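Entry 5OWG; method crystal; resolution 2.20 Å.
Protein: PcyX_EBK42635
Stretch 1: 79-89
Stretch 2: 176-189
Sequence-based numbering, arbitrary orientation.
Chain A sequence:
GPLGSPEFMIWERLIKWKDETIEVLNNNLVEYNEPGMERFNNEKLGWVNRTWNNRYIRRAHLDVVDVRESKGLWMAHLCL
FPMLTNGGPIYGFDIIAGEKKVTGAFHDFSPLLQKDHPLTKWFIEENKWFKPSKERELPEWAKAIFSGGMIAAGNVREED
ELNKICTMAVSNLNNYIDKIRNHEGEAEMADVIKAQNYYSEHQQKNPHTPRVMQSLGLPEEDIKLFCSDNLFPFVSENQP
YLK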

# COMPACT_ATOMS: atom_id res chain seq x y z
N CYS A 79 -0.47 -0.62 -0.42
CA CYS A 79 -1.04 -0.34 -1.73
C CYS A 79 -0.94 -1.58 -2.60
O CYS A 79 0.05 -2.32 -2.54
CB CYS A 79 -0.33 0.83 -2.42
SG CYS A 79 -1.15 1.39 -3.91
N LEU A 80 -1.96 -1.80 -3.43
CA LEU A 80 -2.01 -2.93 -4.34
C LEU A 80 -2.38 -2.44 -5.74
O LEU A 80 -3.44 -1.84 -5.92
CB LEU A 80 -3.02 -3.98 -3.88
CG LEU A 80 -2.51 -5.12 -2.98
CD1 LEU A 80 -2.22 -4.62 -1.57
CD2 LEU A 80 -3.51 -6.27 -2.95
N PHE A 81 -1.50 -2.70 -6.71
CA PHE A 81 -1.79 -2.43 -8.12
C PHE A 81 -2.14 -3.73 -8.83
O PHE A 81 -1.38 -4.70 -8.73
CB PHE A 81 -0.58 -1.79 -8.80
CG PHE A 81 -0.39 -0.34 -8.47
CD1 PHE A 81 -1.12 0.64 -9.13
CD2 PHE A 81 0.54 0.06 -7.53
CE1 PHE A 81 -0.94 1.98 -8.84
CE2 PHE A 81 0.73 1.40 -7.23
CZ PHE A 81 -0.02 2.36 -7.89
N PRO A 82 -3.25 -3.81 -9.56
CA PRO A 82 -3.54 -5.03 -10.33
C PRO A 82 -2.65 -5.15 -11.55
O PRO A 82 -1.89 -4.24 -11.90
CB PRO A 82 -5.01 -4.86 -10.72
CG PRO A 82 -5.24 -3.39 -10.70
CD PRO A 82 -4.38 -2.86 -9.60
N MET A 83 -2.74 -6.30 -12.21
CA MET A 83 -1.93 -6.56 -13.40
C MET A 83 -2.45 -5.74 -14.58
O MET A 83 -3.54 -5.16 -14.55
CB MET A 83 -1.93 -8.06 -13.71
CG MET A 83 -0.82 -8.53 -14.66
SD MET A 83 0.84 -8.08 -14.12
CE MET A 83 0.96 -9.02 -12.60
N LEU A 84 -1.65 -5.71 -15.65
CA LEU A 84 -1.77 -4.70 -16.70
C LEU A 84 -2.89 -4.95 -17.70
O LEU A 84 -3.18 -4.05 -18.50
CB LEU A 84 -0.43 -4.58 -17.44
CG LEU A 84 0.76 -4.17 -16.56
CD1 LEU A 84 2.05 -4.18 -17.37
CD2 LEU A 84 0.54 -2.80 -15.93
N THR A 85 -3.52 -6.13 -17.72
CA THR A 85 -4.76 -6.29 -18.48
C THR A 85 -6.00 -6.09 -17.62
O THR A 85 -7.12 -6.15 -18.14
CB THR A 85 -4.83 -7.67 -19.15
OG1 THR A 85 -4.82 -8.70 -18.16
CG2 THR A 85 -3.68 -7.87 -20.13
N ASN A 86 -5.82 -5.86 -16.33
CA ASN A 86 -6.93 -5.60 -15.42
C ASN A 86 -7.20 -4.11 -15.33
O ASN A 86 -6.28 -3.28 -15.40
CB ASN A 86 -6.61 -6.16 -14.03
CG ASN A 86 -7.80 -6.11 -13.09
OD1 ASN A 86 -8.68 -5.26 -13.22
ND2 ASN A 86 -7.82 -7.03 -12.13
N GLY A 87 -8.47 -3.76 -15.19
CA GLY A 87 -8.88 -2.37 -15.10
C GLY A 87 -9.45 -2.04 -13.74
O GLY A 87 -10.15 -1.04 -13.58
N GLY A 88 -9.13 -2.86 -12.74
CA GLY A 88 -9.71 -2.71 -11.42
C GLY A 88 -9.13 -1.55 -10.65
O GLY A 88 -8.16 -0.91 -11.07
N PRO A 89 -9.74 -1.24 -9.50
CA PRO A 89 -9.26 -0.11 -8.69
C PRO A 89 -7.92 -0.40 -8.02
O PRO A 89 -7.25 -1.38 -8.35
CB PRO A 89 -10.38 0.07 -7.66
CG PRO A 89 -11.00 -1.28 -7.54
CD PRO A 89 -10.90 -1.91 -8.90
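Stretch 2 176-189: YIDKIRNHEGEAEM

Tyr176 OH donates a hydrogen bond to Pro89 O at 3.2 Å, with the carbonyl at the ring edge. Three weak hydrogen bonds gather on Thr85. Thr85 O accepts weak hydrogen bonds from Ala187 N (3.0 Å) and Gly185 N (3.3 Å). Gly185 N also makes a weak one to Thr85 OG1 (3.3 Å). Two turns meet here, type I from Met83 to Asn86 and type II from His183 to Glu186. At phi/psi 93/-6, a CB on Gly185 would be jammed against the carbonyl O of Glu184, so the position calls for glycine.

Asn86 ND2 lies 3.0 Å from Ile180 O. Asn86 OD1 accepts a very short bond from Gly88 N (2.5 Å), which ties the side chain to its own loop.

Stretch 2 begins inside a helix that starts earlier in the chain, and continues into turns. The loop from Thr85 to Pro89 runs antiparallel to stretch 2: Gly88 lies nearest Ile180, Asn86 nearest Glu184 and Thr85 nearest Gly185. Leu80 lies nearest Ile177 where the strand passes the helix, before the chain doubles back.

Apolar packing lies at two places. Leu80 CD2 meets Tyr176 CE2 at 3.5 Å. Pro82 CB meets Ile180 CD1 at 3.8 Å. Gly88 leaves room for Ile180 CD1, 3.9 Å from Gly88 CA; a CB there would clash. Farther along, Leu84 CB touches Met189 CG at 3.7 Å.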

# COMPACT_ATOMS: atom_id res chain seq x y z
N TYR A 176 -10.44 -7.96 -1.48
CA TYR A 176 -9.86 -7.37 -2.68
C TYR A 176 -9.05 -8.39 -3.46
O TYR A 176 -9.15 -8.49 -4.68
CB TYR A 176 -8.98 -6.17 -2.31
CG TYR A 176 -8.23 -5.57 -3.48
CD1 TYR A 176 -8.80 -4.58 -4.26
CD2 TYR A 176 -6.95 -6.01 -3.81
CE1 TYR A 176 -8.11 -4.03 -5.33
CE2 TYR A 176 -6.26 -5.47 -4.88
CZ TYR A 176 -6.85 -4.48 -5.64
OH TYR A 176 -6.17 -3.94 -6.71
N ILE A 177 -8.23 -9.17 -2.75
CA ILE A 177 -7.37 -10.16 -3.39
C ILE A 177 -8.22 -11.22 -4.10
O ILE A 177 -7.75 -11.86 -5.05
CB ILE A 177 -6.43 -10.79 -2.35
CG1 ILE A 177 -5.49 -9.72 -1.79
CG2 ILE A 177 -5.63 -11.94 -2.95
CD1 ILE A 177 -4.69 -10.14 -0.57
N ASP A 178 -9.46 -11.41 -3.65
CA ASP A 178 -10.33 -12.41 -4.26
C ASP A 178 -11.04 -11.86 -5.49
O ASP A 178 -11.02 -12.48 -6.56
CB ASP A 178 -11.34 -12.91 -3.23
CG ASP A 178 -12.47 -13.70 -3.86
OD1 ASP A 178 -12.28 -14.29 -4.94
OD2 ASP A 178 -13.57 -13.74 -3.26
N LYS A 179 -11.68 -10.70 -5.36
CA LYS A 179 -12.53 -10.20 -6.44
C LYS A 179 -11.72 -9.62 -7.60
O LYS A 179 -12.19 -9.65 -8.74
CB LYS A 179 -13.49 -9.15 -5.91
CG LYS A 179 -14.46 -9.67 -4.87
CD LYS A 179 -15.34 -8.57 -4.30
CE LYS A 179 -16.33 -9.11 -3.28
NZ LYS A 179 -17.27 -10.10 -3.87
N ILE A 180 -10.52 -9.10 -7.34
CA ILE A 180 -9.72 -8.52 -8.41
C ILE A 180 -9.42 -9.57 -9.48
O ILE A 180 -9.25 -9.24 -10.66
CB ILE A 180 -8.43 -7.90 -7.85
CG1 ILE A 180 -7.71 -7.06 -8.92
CG2 ILE A 180 -7.48 -8.97 -7.34
CD1 ILE A 180 -8.45 -5.79 -9.31
N ARG A 181 -9.35 -10.84 -9.09
CA ARG A 181 -9.08 -11.91 -10.05
C ARG A 181 -10.11 -11.91 -11.17
O ARG A 181 -9.79 -12.22 -12.32
CB ARG A 181 -9.06 -13.26 -9.33
CG ARG A 181 -7.97 -13.40 -8.28
CD ARG A 181 -8.42 -14.25 -7.10
NE ARG A 181 -8.69 -15.63 -7.47
CZ ARG A 181 -9.33 -16.50 -6.70
NH1 ARG A 181 -9.79 -16.13 -5.51
NH2 ARG A 181 -9.52 -17.75 -7.11
N ASN A 182 -11.36 -11.57 -10.85
CA ASN A 182 -12.46 -11.66 -11.81
C ASN A 182 -12.39 -10.61 -12.91
O ASN A 182 -13.32 -10.54 -13.73
CB ASN A 182 -13.80 -11.52 -11.09
CG ASN A 182 -14.08 -12.67 -10.15
OD1 ASN A 182 -13.89 -13.84 -10.50
ND2 ASN A 182 -14.52 -12.35 -8.94
N HIS A 183 -11.34 -9.79 -12.96
CA HIS A 183 -11.26 -8.69 -13.91
C HIS A 183 -10.00 -8.76 -14.77
O HIS A 183 -9.60 -7.76 -15.37
CB HIS A 183 -11.32 -7.36 -13.15
CG HIS A 183 -12.62 -7.15 -12.44
ND1 HIS A 183 -13.75 -6.70 -13.08
CD2 HIS A 183 -12.97 -7.36 -11.15
CE1 HIS A 183 -14.75 -6.62 -12.21
NE2 HIS A 183 -14.30 -7.01 -11.03
N GLU A 184 -9.38 -9.94 -14.85
CA GLU A 184 -8.23 -10.14 -15.71
C GLU A 184 -8.67 -10.19 -17.17
O GLU A 184 -9.55 -10.98 -17.54
CB GLU A 184 -7.52 -11.43 -15.32
CG GLU A 184 -6.23 -11.71 -16.07
CD GLU A 184 -5.71 -13.11 -15.81
OE1 GLU A 184 -6.35 -14.08 -16.28
OE2 GLU A 184 -4.67 -13.25 -15.13
N GLY A 185 -8.05 -9.36 -18.01
CA GLY A 185 -8.32 -9.35 -19.43
C GLY A 185 -9.38 -8.37 -19.89
O GLY A 185 -9.59 -8.22 -21.10
N GLU A 186 -10.05 -7.68 -18.96
CA GLU A 186 -11.13 -6.76 -19.30
C GLU A 186 -10.63 -5.40 -19.78
O GLU A 186 -11.45 -4.50 -19.96
CB GLU A 186 -12.04 -6.56 -18.09
CG GLU A 186 -11.45 -5.66 -17.02
CD GLU A 186 -12.34 -5.57 -15.81
OE1 GLU A 186 -13.30 -6.36 -15.71
OE2 GLU A 186 -12.08 -4.70 -14.94
N ALA A 187 -9.32 -5.23 -19.98
CA ALA A 187 -8.79 -3.92 -20.36
C ALA A 187 -7.60 -4.10 -21.29
O ALA A 187 -7.02 -5.19 -21.39
CB ALA A 187 -8.38 -3.11 -19.12
N GLU A 188 -7.24 -3.01 -21.96
CA GLU A 188 -6.09 -2.99 -22.85
C GLU A 188 -4.87 -2.47 -22.09
O GLU A 188 -4.97 -1.54 -21.29
CB GLU A 188 -6.37 -2.11 -24.07
CG GLU A 188 -5.21 -1.99 -25.06
CD GLU A 188 -4.78 -3.33 -25.63
OE1 GLU A 188 -4.32 -4.20 -24.85
OE2 GLU A 188 -4.90 -3.52 -26.86
N MET A 189 -3.71 -3.07 -22.37
CA MET A 189 -2.51 -2.80 -21.59
C MET A 189 -2.19 -1.31 -21.55
O MET A 189 -1.97 -0.73 -20.48
CB MET A 189 -1.33 -3.59 -22.16
CG MET A 189 -0.40 -4.17 -21.10
SD MET A 189 1.02 -5.01 -21.82
CE MET A 189 0.79 -6.67 -21.19